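Local coordinates for glutathione S-transferase (Xanthomonas axonopodis pv. citri, PDB 6NV6), which probably conjugates glutathione to electrophilic compounds, as a theta class glutathione S-transferase, at residues Ala18-Glu23 and Leu165-Tyr170; Leu63-Ser68 and Val72-Ala77; Thr102-Gly107 and Leu140-Ala145; Gly107-Leu112 and Phe173-Glu178. All blocks are in the same frame, centred on the assembly; numbering follows the deposited sequence.

Contact 1: Ala18-Glu23 and Leu165-Tyr170; sequences ALWCAE and LGSFIY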
# COMPACT_ATOMS: atom_id res chain seq x y z
N ALA A 18 -5.69 1.61 -4.23
CA ALA A 18 -7.02 1.52 -4.80
C ALA A 18 -7.04 0.66 -6.05
O ALA A 18 -7.94 -0.17 -6.22
CB ALA A 18 -7.55 2.92 -5.09
N LEU A 19 -6.04 0.83 -6.93
CA LEU A 19 -5.98 0.03 -8.16
C LEU A 19 -5.84 -1.44 -7.82
O LEU A 19 -6.54 -2.29 -8.39
CB LEU A 19 -4.81 0.47 -9.03
CG LEU A 19 -4.95 1.94 -9.40
CD1 LEU A 19 -3.70 2.51 -10.04
CD2 LEU A 19 -6.18 2.14 -10.28
N TRP A 20 -4.97 -1.76 -6.86
CA TRP A 20 -4.80 -3.14 -6.45
C TRP A 20 -6.11 -3.73 -5.92
O TRP A 20 -6.48 -4.86 -6.25
CB TRP A 20 -3.68 -3.21 -5.41
CG TRP A 20 -3.40 -4.57 -4.89
CD1 TRP A 20 -3.79 -5.77 -5.42
CD2 TRP A 20 -2.65 -4.88 -3.71
NE1 TRP A 20 -3.34 -6.79 -4.64
CE2 TRP A 20 -2.63 -6.28 -3.59
CE3 TRP A 20 -2.00 -4.11 -2.75
CZ2 TRP A 20 -1.97 -6.93 -2.53
CZ3 TRP A 20 -1.33 -4.76 -1.71
CH2 TRP A 20 -1.33 -6.15 -1.60
N CYS A 21 -6.82 -2.97 -5.08
CA CYS A 21 -8.09 -3.44 -4.54
C CYS A 21 -9.13 -3.64 -5.65
O CYS A 21 -9.81 -4.68 -5.71
CB CYS A 21 -8.60 -2.47 -3.49
SG CYS A 21 -9.90 -3.19 -2.51
N ALA A 22 -9.28 -2.64 -6.52
CA ALA A 22 -10.12 -2.81 -7.69
C ALA A 22 -9.77 -4.11 -8.41
O ALA A 22 -10.64 -4.96 -8.65
CB ALA A 22 -9.96 -1.62 -8.63
N GLU A 23 -8.49 -4.30 -8.72
CA GLU A 23 -8.05 -5.48 -9.45
C GLU A 23 -8.38 -6.76 -8.70
O GLU A 23 -8.87 -7.73 -9.29
CB GLU A 23 -6.55 -5.38 -9.74
CG GLU A 23 -6.20 -4.32 -10.77
CD GLU A 23 -6.40 -4.81 -12.20
OE1 GLU A 23 -6.20 -6.03 -12.45
OE2 GLU A 23 -6.77 -3.99 -13.07
N LEU A 165 -0.10 -1.22 3.52
CA LEU A 165 1.35 -1.40 3.64
C LEU A 165 1.93 -2.15 2.44
O LEU A 165 3.07 -1.87 2.02
CB LEU A 165 1.70 -2.13 4.93
CG LEU A 165 3.20 -2.21 5.23
CD1 LEU A 165 3.81 -0.81 5.38
CD2 LEU A 165 3.45 -3.03 6.48
N GLY A 166 1.17 -3.10 1.87
CA GLY A 166 1.65 -3.82 0.70
C GLY A 166 1.92 -2.92 -0.49
O GLY A 166 2.83 -3.18 -1.28
N SER A 167 1.15 -1.83 -0.63
CA SER A 167 1.37 -0.92 -1.73
C SER A 167 2.59 -0.03 -1.50
O SER A 167 3.23 0.41 -2.46
CB SER A 167 0.12 -0.07 -1.99
OG SER A 167 -1.06 -0.84 -1.93
N PHE A 168 2.92 0.25 -0.24
CA PHE A 168 4.16 0.97 0.05
C PHE A 168 5.37 0.06 -0.09
O PHE A 168 6.42 0.49 -0.61
CB PHE A 168 4.14 1.56 1.46
CG PHE A 168 3.35 2.83 1.58
CD1 PHE A 168 3.93 4.05 1.31
CD2 PHE A 168 2.03 2.80 1.99
CE1 PHE A 168 3.20 5.23 1.44
CE2 PHE A 168 1.29 3.97 2.12
CZ PHE A 168 1.89 5.19 1.84
N ILE A 169 5.25 -1.20 0.35
CA ILE A 169 6.42 -2.05 0.49
C ILE A 169 7.02 -2.41 -0.87
O ILE A 169 8.18 -2.85 -0.93
CB ILE A 169 6.08 -3.32 1.30
CG1 ILE A 169 7.24 -3.64 2.24
CG2 ILE A 169 5.78 -4.49 0.38
CD1 ILE A 169 7.35 -2.66 3.38
N TYR A 170 6.26 -2.22 -1.95
CA TYR A 170 6.86 -2.27 -3.27
C TYR A 170 7.93 -1.19 -3.42
O TYR A 170 9.06 -1.46 -3.84
CB TYR A 170 5.77 -2.11 -4.34
CG TYR A 170 6.33 -1.95 -5.74
CD1 TYR A 170 7.04 -2.98 -6.34
CD2 TYR A 170 6.15 -0.77 -6.45
CE1 TYR A 170 7.55 -2.85 -7.60
CE2 TYR A 170 6.66 -0.63 -7.73
CZ TYR A 170 7.36 -1.68 -8.29
OH TYR A 170 7.86 -1.55 -9.56
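Trp-20 and Ser-167 meet through two different first torsions. At 179°, chi1 of Trp-20 sets CG opposite the backbone N and sends the indole straight out from helix 13-25 toward helix 163-174. At -43°, chi1 of Ser-167 keeps OG beside its own backbone N, on the flank of its helix that the indole reaches. The benzo part of the indole does the touching. Its CE3 lies 3.5 Å from Ser-167 OG, which sits at the ring edge, near the ring plane, so the oxygen faces C-H groups and no hydrogen bond crosses the contact. One atom further round, CZ3 of Trp-20 comes to 3.9 Å from the carbonyl carbon of Gly-166, an oblique approach. Because Gly-166 has no side chain, the ring meets bare helix backbone here. The backbones come nearest at Trp-20 and Ser-167, CA to CA 8.1 Å. The two helices belong to different halves of the transferase fold: helix 13-25 is the first helix of the thioredoxin-like N-terminal domain, helix 163-174 part of the all-helical C-terminal domain, so the indole bridges the interdomain interface. Both polar groups are satisfied within their own helices: Trp-20 NE1 is bonded to Glu-24, a turn further on, and Ser-167 OG to the carbonyl of Ile-163, a turn back. These bonds probably help fix the rotation of the indole and the hydroxyl. Tyr-198 meets the Trp-20 ring edge-to-face and also bonds Gly-166 O through its own hydroxyl, linking helix 196-201 to both partners of this buried contact.

Contact 2: Leu63-Ser68 and Val72-Ala77; sequences LVLWES and VRYLAA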
# COMPACT_ATOMS: atom_id res chain seq x y z
N LEU A 63 -21.43 7.63 -5.02
CA LEU A 63 -20.40 7.70 -3.99
C LEU A 63 -19.14 8.37 -4.52
O LEU A 63 -18.72 8.13 -5.66
CB LEU A 63 -20.07 6.30 -3.49
CG LEU A 63 -19.11 6.16 -2.30
CD1 LEU A 63 -19.60 7.02 -1.14
CD2 LEU A 63 -18.99 4.71 -1.89
N VAL A 64 -18.53 9.22 -3.69
CA VAL A 64 -17.25 9.85 -3.99
C VAL A 64 -16.36 9.75 -2.75
O VAL A 64 -16.72 10.25 -1.68
CB VAL A 64 -17.42 11.31 -4.45
CG1 VAL A 64 -16.06 11.96 -4.67
CG2 VAL A 64 -18.23 11.38 -5.74
N LEU A 65 -15.20 9.12 -2.90
CA LEU A 65 -14.29 8.86 -1.80
C LEU A 65 -12.92 9.45 -2.09
O LEU A 65 -12.41 9.32 -3.21
CB LEU A 65 -14.15 7.35 -1.56
CG LEU A 65 -15.26 6.65 -0.79
CD1 LEU A 65 -14.92 5.17 -0.66
CD2 LEU A 65 -15.42 7.30 0.57
N TRP A 66 -12.32 10.09 -1.09
CA TRP A 66 -10.99 10.68 -1.23
C TRP A 66 -9.93 10.03 -0.35
O TRP A 66 -8.79 10.48 -0.35
CB TRP A 66 -11.04 12.17 -0.92
CG TRP A 66 -11.46 12.99 -2.08
CD1 TRP A 66 -11.11 12.79 -3.39
CD2 TRP A 66 -12.31 14.14 -2.06
NE1 TRP A 66 -11.69 13.75 -4.18
CE2 TRP A 66 -12.43 14.59 -3.39
CE3 TRP A 66 -12.98 14.83 -1.05
CZ2 TRP A 66 -13.20 15.70 -3.73
CZ3 TRP A 66 -13.74 15.93 -1.39
CH2 TRP A 66 -13.84 16.36 -2.72
N GLU A 67 -10.26 8.99 0.40
CA GLU A 67 -9.34 8.43 1.38
C GLU A 67 -8.96 7.02 0.95
O GLU A 67 -9.84 6.16 0.85
CB GLU A 67 -9.97 8.43 2.77
CG GLU A 67 -9.81 9.76 3.47
CD GLU A 67 -8.37 10.01 3.89
OE1 GLU A 67 -7.61 9.03 4.02
OE2 GLU A 67 -8.00 11.18 4.08
N SER A 68 -7.66 6.79 0.74
CA SER A 68 -7.14 5.50 0.26
C SER A 68 -7.77 4.33 1.01
O SER A 68 -8.42 3.46 0.42
CB SER A 68 -5.63 5.47 0.45
OG SER A 68 -5.05 6.73 0.12
N VAL A 72 -10.36 1.39 0.01
CA VAL A 72 -10.07 -0.04 0.03
C VAL A 72 -11.17 -0.78 0.76
O VAL A 72 -11.79 -1.71 0.22
CB VAL A 72 -8.69 -0.31 0.68
CG1 VAL A 72 -8.52 -1.80 1.00
CG2 VAL A 72 -7.56 0.21 -0.21
N ARG A 73 -11.45 -0.37 2.00
CA ARG A 73 -12.45 -1.05 2.81
C ARG A 73 -13.78 -1.10 2.08
O ARG A 73 -14.48 -2.12 2.11
CB ARG A 73 -12.59 -0.37 4.17
CG ARG A 73 -11.47 -0.75 5.13
CD ARG A 73 -11.77 -0.29 6.55
NE ARG A 73 -11.67 1.17 6.64
CZ ARG A 73 -10.56 1.81 6.98
NH1 ARG A 73 -9.46 1.13 7.29
NH2 ARG A 73 -10.54 3.14 7.03
N TYR A 74 -14.12 -0.02 1.39
CA TYR A 74 -15.35 -0.01 0.61
C TYR A 74 -15.30 -1.04 -0.51
O TYR A 74 -16.17 -1.93 -0.59
CB TYR A 74 -15.60 1.38 0.05
CG TYR A 74 -16.70 1.35 -0.97
CD1 TYR A 74 -18.00 1.05 -0.58
CD2 TYR A 74 -16.44 1.56 -2.31
CE1 TYR A 74 -19.02 0.99 -1.51
CE2 TYR A 74 -17.44 1.51 -3.25
CZ TYR A 74 -18.73 1.22 -2.84
OH TYR A 74 -19.74 1.16 -3.77
N LEU A 75 -14.29 -0.95 -1.38
CA LEU A 75 -14.23 -1.84 -2.54
C LEU A 75 -14.27 -3.30 -2.14
O LEU A 75 -14.91 -4.12 -2.82
CB LEU A 75 -12.98 -1.54 -3.37
CG LEU A 75 -13.19 -0.37 -4.34
CD1 LEU A 75 -11.88 0.13 -4.92
CD2 LEU A 75 -14.18 -0.75 -5.43
N ALA A 76 -13.62 -3.67 -1.04
CA ALA A 76 -13.62 -5.08 -0.66
C ALA A 76 -14.98 -5.49 -0.08
O ALA A 76 -15.56 -6.50 -0.49
CB ALA A 76 -12.48 -5.39 0.32
N ALA A 77 -15.50 -4.71 0.87
CA ALA A 77 -16.82 -5.02 1.41
C ALA A 77 -17.89 -5.05 0.32
O ALA A 77 -18.76 -5.93 0.31
CB ALA A 77 -17.19 -4.02 2.50
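Leu-63 and Tyr-74 approach from opposite directions, the leucine from strand 63-65 and the tyrosine from helix 68-79, and meet methyl on ring face. Leu-63 CD2 stands almost exactly over the middle of the phenol, 3.7 Å from the ring centroid and only 12° off the ring normal. All six ring carbons are therefore at similar range, the closest being Tyr-74 CZ at 3.6 Å from Leu-63 CD2, and this is a well-centred CH-pi contact. The tyrosine is extended toward the strand by its first torsion (chi1 169°), which places CG opposite the backbone N and lays the ring across the leucine. Two residues along, Leu-65 points to the same side of the strand but reaches less far: its CD1 touches Tyr-74 CB at 3.9 Å, at a slant to the tyrosine side chain, and so packs at the root of that side chain. The phenol oxygen is bonded to Asp-60, in strand 57-60, which ties the outer end of the ring to the hairpin that carries Leu-63. Beyond the strand, Glu-67 takes the N-cap position and the helix begins; Val-72 N donates to Ser-68 O at 2.9 Å, a first-turn helix bond. This strand-turn-helix unit closes the thioredoxin-like domain, and in relatives the turn borders the glutathione site. Strand 63-65 is an outermost strand of the sheet, paired with 57-60; helix 68-79 lies against it, with helix 13-25 packed alongside through Cys-21 on Val-72 and Leu-75, and helix 88-118 reaching Val-72 through Met-98.

Contact 3: Thr102-Gly107 and Leu140-Ala145; sequences TSTFAG and LARADA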
# COMPACT_ATOMS: atom_id res chain seq x y z
N THR A 102 -0.91 4.47 7.59
CA THR A 102 -1.13 5.91 7.46
C THR A 102 -0.57 6.67 8.66
O THR A 102 0.16 7.65 8.50
CB THR A 102 -2.61 6.19 7.28
OG1 THR A 102 -3.07 5.53 6.08
CG2 THR A 102 -2.86 7.69 7.18
N SER A 103 -0.90 6.23 9.88
CA SER A 103 -0.59 7.03 11.05
C SER A 103 0.91 7.07 11.34
O SER A 103 1.39 8.06 11.92
CB SER A 103 -1.35 6.48 12.26
OG SER A 103 -0.64 5.43 12.89
N THR A 104 1.66 6.04 10.97
CA THR A 104 3.02 5.91 11.50
C THR A 104 4.07 5.73 10.41
O THR A 104 5.18 6.25 10.55
CB THR A 104 3.07 4.72 12.48
OG1 THR A 104 2.14 4.94 13.54
CG2 THR A 104 4.46 4.55 13.06
N PHE A 105 3.76 5.02 9.34
CA PHE A 105 4.81 4.70 8.38
C PHE A 105 4.87 5.65 7.20
O PHE A 105 5.97 6.02 6.77
CB PHE A 105 4.63 3.27 7.86
CG PHE A 105 5.62 2.88 6.81
CD1 PHE A 105 6.94 2.63 7.16
CD2 PHE A 105 5.25 2.80 5.47
CE1 PHE A 105 7.86 2.29 6.19
CE2 PHE A 105 6.18 2.44 4.49
CZ PHE A 105 7.49 2.19 4.85
N ALA A 106 3.72 6.07 6.67
CA ALA A 106 3.70 6.73 5.37
C ALA A 106 4.46 8.06 5.39
O ALA A 106 5.17 8.38 4.43
CB ALA A 106 2.25 6.94 4.93
N GLY A 107 4.35 8.82 6.48
CA GLY A 107 4.96 10.14 6.51
C GLY A 107 6.47 10.08 6.40
O GLY A 107 7.07 10.72 5.53
N LEU A 140 9.40 -0.61 10.10
CA LEU A 140 9.12 -1.84 9.37
C LEU A 140 9.45 -3.08 10.20
O LEU A 140 8.79 -4.13 10.05
CB LEU A 140 9.88 -1.86 8.05
CG LEU A 140 9.19 -0.96 7.03
CD1 LEU A 140 9.93 -0.98 5.69
CD2 LEU A 140 7.72 -1.38 6.88
N ALA A 141 10.46 -2.99 11.07
CA ALA A 141 10.78 -4.10 11.96
C ALA A 141 9.57 -4.55 12.78
O ALA A 141 9.45 -5.73 13.12
CB ALA A 141 11.93 -3.71 12.88
N ARG A 142 8.66 -3.62 13.09
CA ARG A 142 7.45 -3.99 13.81
C ARG A 142 6.54 -4.86 12.93
O ARG A 142 6.01 -5.88 13.39
CB ARG A 142 6.71 -2.74 14.28
CG ARG A 142 7.37 -2.02 15.47
CD ARG A 142 6.82 -0.61 15.62
NE ARG A 142 7.72 0.28 16.34
CZ ARG A 142 7.50 1.58 16.54
NH1 ARG A 142 6.39 2.15 16.07
NH2 ARG A 142 8.37 2.32 17.22
N ALA A 143 6.35 -4.46 11.67
CA ALA A 143 5.58 -5.30 10.77
C ALA A 143 6.28 -6.63 10.53
O ALA A 143 5.62 -7.69 10.46
CB ALA A 143 5.35 -4.54 9.46
N ASP A 144 7.61 -6.60 10.39
CA ASP A 144 8.39 -7.83 10.25
C ASP A 144 8.14 -8.77 11.41
O ASP A 144 8.07 -9.99 11.24
CB ASP A 144 9.88 -7.51 10.14
CG ASP A 144 10.74 -8.76 9.97
OD1 ASP A 144 11.18 -9.34 10.99
OD2 ASP A 144 10.97 -9.18 8.81
N ALA A 145 7.99 -8.22 12.62
CA ALA A 145 7.71 -9.05 13.78
C ALA A 145 6.31 -9.64 13.71
O ALA A 145 6.10 -10.80 14.09
CB ALA A 145 7.90 -8.24 15.05
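Helix 88-118 widens into a pi-type turn at 102-105, and at the end of that turn the CA of Phe-105 comes within 7.9 Å of the CA of Leu-140 on helix 126-146. Phe-105 and Leu-140 make the main contact, their side chains meeting at a slant. The phenyl points out from its helix with CG opposite the backbone N (chi1 177°), and its outer corner, CE1, faces the branch carbon of the leucine, 3.6 Å from Leu-140 CG, with the methyls CD2 and CD1 slightly further off. Of the two methyls, CD2 leans further over the ring, 4.2 Å from the Phe-105 centroid but 30° off its normal, giving an off-centre CH-pi contact. The contact joins two consecutive long helices of the all-helical C-terminal domain of the transferase fold. Helix 163-174 fills in beside them, with Ile-169 and Trp-172 touching Leu-140, while Phe-109, one turn on from Phe-105, meets its ring with the planes at about 20°. Trp-100 also touches the phenyl, so the ring is packed by its own helix as well as by the facing one. Toward the solvent the chemistry changes. The long, extended side chain of Arg-142 reaches back to the neighbouring helix, where its NH1 passes Thr-104 CG2 at 4.3 Å, a loose contact oblique to the guanidinium. The Thr-104 hydroxyl is engaged within its own helix instead: OG1 shares a hydrogen bond of 2.9 Å with Ser-103 OG, a pair in which either may donate.

Contact 4: Gly107-Leu112 and Phe173-Glu178; sequences GVFRDL and FEMPIE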
# COMPACT_ATOMS: atom_id res chain seq x y z
N GLY A 107 4.35 8.82 6.48
CA GLY A 107 4.96 10.14 6.51
C GLY A 107 6.47 10.08 6.40
O GLY A 107 7.07 10.72 5.53
N VAL A 108 7.11 9.29 7.27
CA VAL A 108 8.57 9.18 7.21
C VAL A 108 9.00 8.52 5.91
O VAL A 108 10.01 8.91 5.31
CB VAL A 108 9.11 8.43 8.46
CG1 VAL A 108 8.69 6.99 8.47
CG2 VAL A 108 10.64 8.54 8.52
N PHE A 109 8.23 7.54 5.43
CA PHE A 109 8.66 6.86 4.22
C PHE A 109 8.51 7.75 3.00
O PHE A 109 9.38 7.77 2.13
CB PHE A 109 7.89 5.57 4.00
CG PHE A 109 8.27 4.89 2.72
CD1 PHE A 109 9.45 4.17 2.63
CD2 PHE A 109 7.49 5.03 1.59
CE1 PHE A 109 9.82 3.57 1.44
CE2 PHE A 109 7.87 4.42 0.40
CZ PHE A 109 9.03 3.69 0.34
N ARG A 110 7.40 8.49 2.91
CA ARG A 110 7.27 9.42 1.79
C ARG A 110 8.42 10.42 1.80
O ARG A 110 8.88 10.85 0.73
CB ARG A 110 5.92 10.14 1.84
N ASP A 111 8.92 10.75 2.99
CA ASP A 111 10.07 11.64 3.09
C ASP A 111 11.33 10.95 2.58
O ASP A 111 12.07 11.52 1.76
CB ASP A 111 10.25 12.08 4.54
CG ASP A 111 10.72 13.51 4.66
OD1 ASP A 111 10.07 14.39 4.05
OD2 ASP A 111 11.73 13.74 5.36
N LEU A 112 11.59 9.73 3.05
CA LEU A 112 12.70 8.94 2.52
C LEU A 112 12.60 8.84 1.01
O LEU A 112 13.56 9.11 0.28
CB LEU A 112 12.72 7.54 3.14
CG LEU A 112 13.81 6.65 2.54
CD1 LEU A 112 15.19 7.15 2.93
CD2 LEU A 112 13.63 5.21 2.95
N PHE A 173 11.16 -1.99 -1.33
CA PHE A 173 12.08 -3.03 -1.76
C PHE A 173 12.73 -2.74 -3.10
O PHE A 173 13.82 -3.25 -3.37
CB PHE A 173 11.36 -4.38 -1.81
CG PHE A 173 11.27 -5.07 -0.47
CD1 PHE A 173 12.42 -5.50 0.19
CD2 PHE A 173 10.04 -5.28 0.15
CE1 PHE A 173 12.35 -6.13 1.41
CE2 PHE A 173 9.96 -5.91 1.38
CZ PHE A 173 11.12 -6.33 2.01
N GLU A 174 12.10 -1.93 -3.95
CA GLU A 174 12.63 -1.67 -5.27
C GLU A 174 13.30 -0.31 -5.38
O GLU A 174 13.95 -0.04 -6.39
CB GLU A 174 11.53 -1.82 -6.32
CG GLU A 174 10.74 -3.14 -6.18
CD GLU A 174 11.63 -4.39 -6.29
OE1 GLU A 174 12.65 -4.33 -7.02
OE2 GLU A 174 11.32 -5.43 -5.65
N MET A 175 13.16 0.53 -4.36
CA MET A 175 13.95 1.74 -4.16
C MET A 175 15.44 1.45 -4.18
O MET A 175 15.87 0.41 -3.66
CB MET A 175 13.62 2.41 -2.83
CG MET A 175 12.68 3.56 -2.91
SD MET A 175 12.79 4.51 -1.39
CE MET A 175 12.93 3.20 -0.20
N PRO A 176 16.25 2.36 -4.71
CA PRO A 176 17.71 2.18 -4.62
C PRO A 176 18.25 2.64 -3.27
O PRO A 176 18.73 3.76 -3.08
CB PRO A 176 18.22 3.04 -5.78
CG PRO A 176 17.22 4.15 -5.88
CD PRO A 176 15.89 3.61 -5.39
N ILE A 177 18.15 1.76 -2.27
CA ILE A 177 18.62 2.03 -0.91
C ILE A 177 19.22 0.75 -0.34
O ILE A 177 19.03 -0.35 -0.87
CB ILE A 177 17.50 2.53 0.01
CG1 ILE A 177 16.37 1.49 0.06
CG2 ILE A 177 16.95 3.88 -0.42
CD1 ILE A 177 15.59 1.51 1.35
N GLU A 178 19.95 0.90 0.77
CA GLU A 178 20.43 -0.24 1.54
C GLU A 178 19.44 -0.49 2.66
O GLU A 178 19.23 0.38 3.52
CB GLU A 178 21.84 -0.00 2.10
CG GLU A 178 22.55 -1.29 2.51
CD GLU A 178 24.04 -1.12 2.85
OE1 GLU A 178 24.46 0.00 3.20
OE2 GLU A 178 24.79 -2.12 2.75
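Met-175, the first residue to leave helical geometry at the end of helix 163-174, points toward helix 88-118, and its chain bends at chi3 (-40°) to bring the terminal methyl against both Phe-109 and Leu-112. Its CE lies 3.5 Å from Phe-109 CE1 and 3.8 Å from Leu-112 CD2. The sulfur sits further back, 5.1 Å from the Phe-109 centroid and 54° off the ring normal, an oblique Met-aromatic contact in which the methyl does the closer touching. Phe-109 also packs against Trp-172 and Ala-171, and Phe-113 and Val-117 of helix 88-118 reach this methionine as well. Next comes Pro-176, the centre of an inverse gamma turn closed by a weak bond from Ile-177 N to Met-175 O; Arg-179 also bonds that carbonyl. The turn directs Ile-177 back to the helix, where its CD1 approaches Leu-112 CD2 at 4.5 Å, a looser touch that Leu-133 of helix 126-146 backs up. No hydrogen bond or charge pair crosses between the two segments, so the chain leaving the helix is held against helix 88-118 by apolar fit and a sulfur-aromatic component.

Contacts 1 and 4 are buried, whereas contacts 2 and 3 are only partly so, contact 3 running out to an exposed arginine. Contact 1, nearest the centre of the chain, joins the two domains; contact 2 stays in the thioredoxin-like one, and contacts 3 and 4 in the helical one. Helix 88-118 serves both of these last two, while helix 163-174 serves contacts 1 and 4. Phe-168 packs on Phe-105, Ala-106 and Phe-109, linking contact 1 to both, and Cys-21 touches Leu-75 toward contact 2. An indole against a hydroxyl and helix backbone gives way to a methyl centred over a ring in 2, a leucine set off-centre on a ring in 3, and thioether packing in 4; contact 2 alone carries a hydrogen bond between its segments.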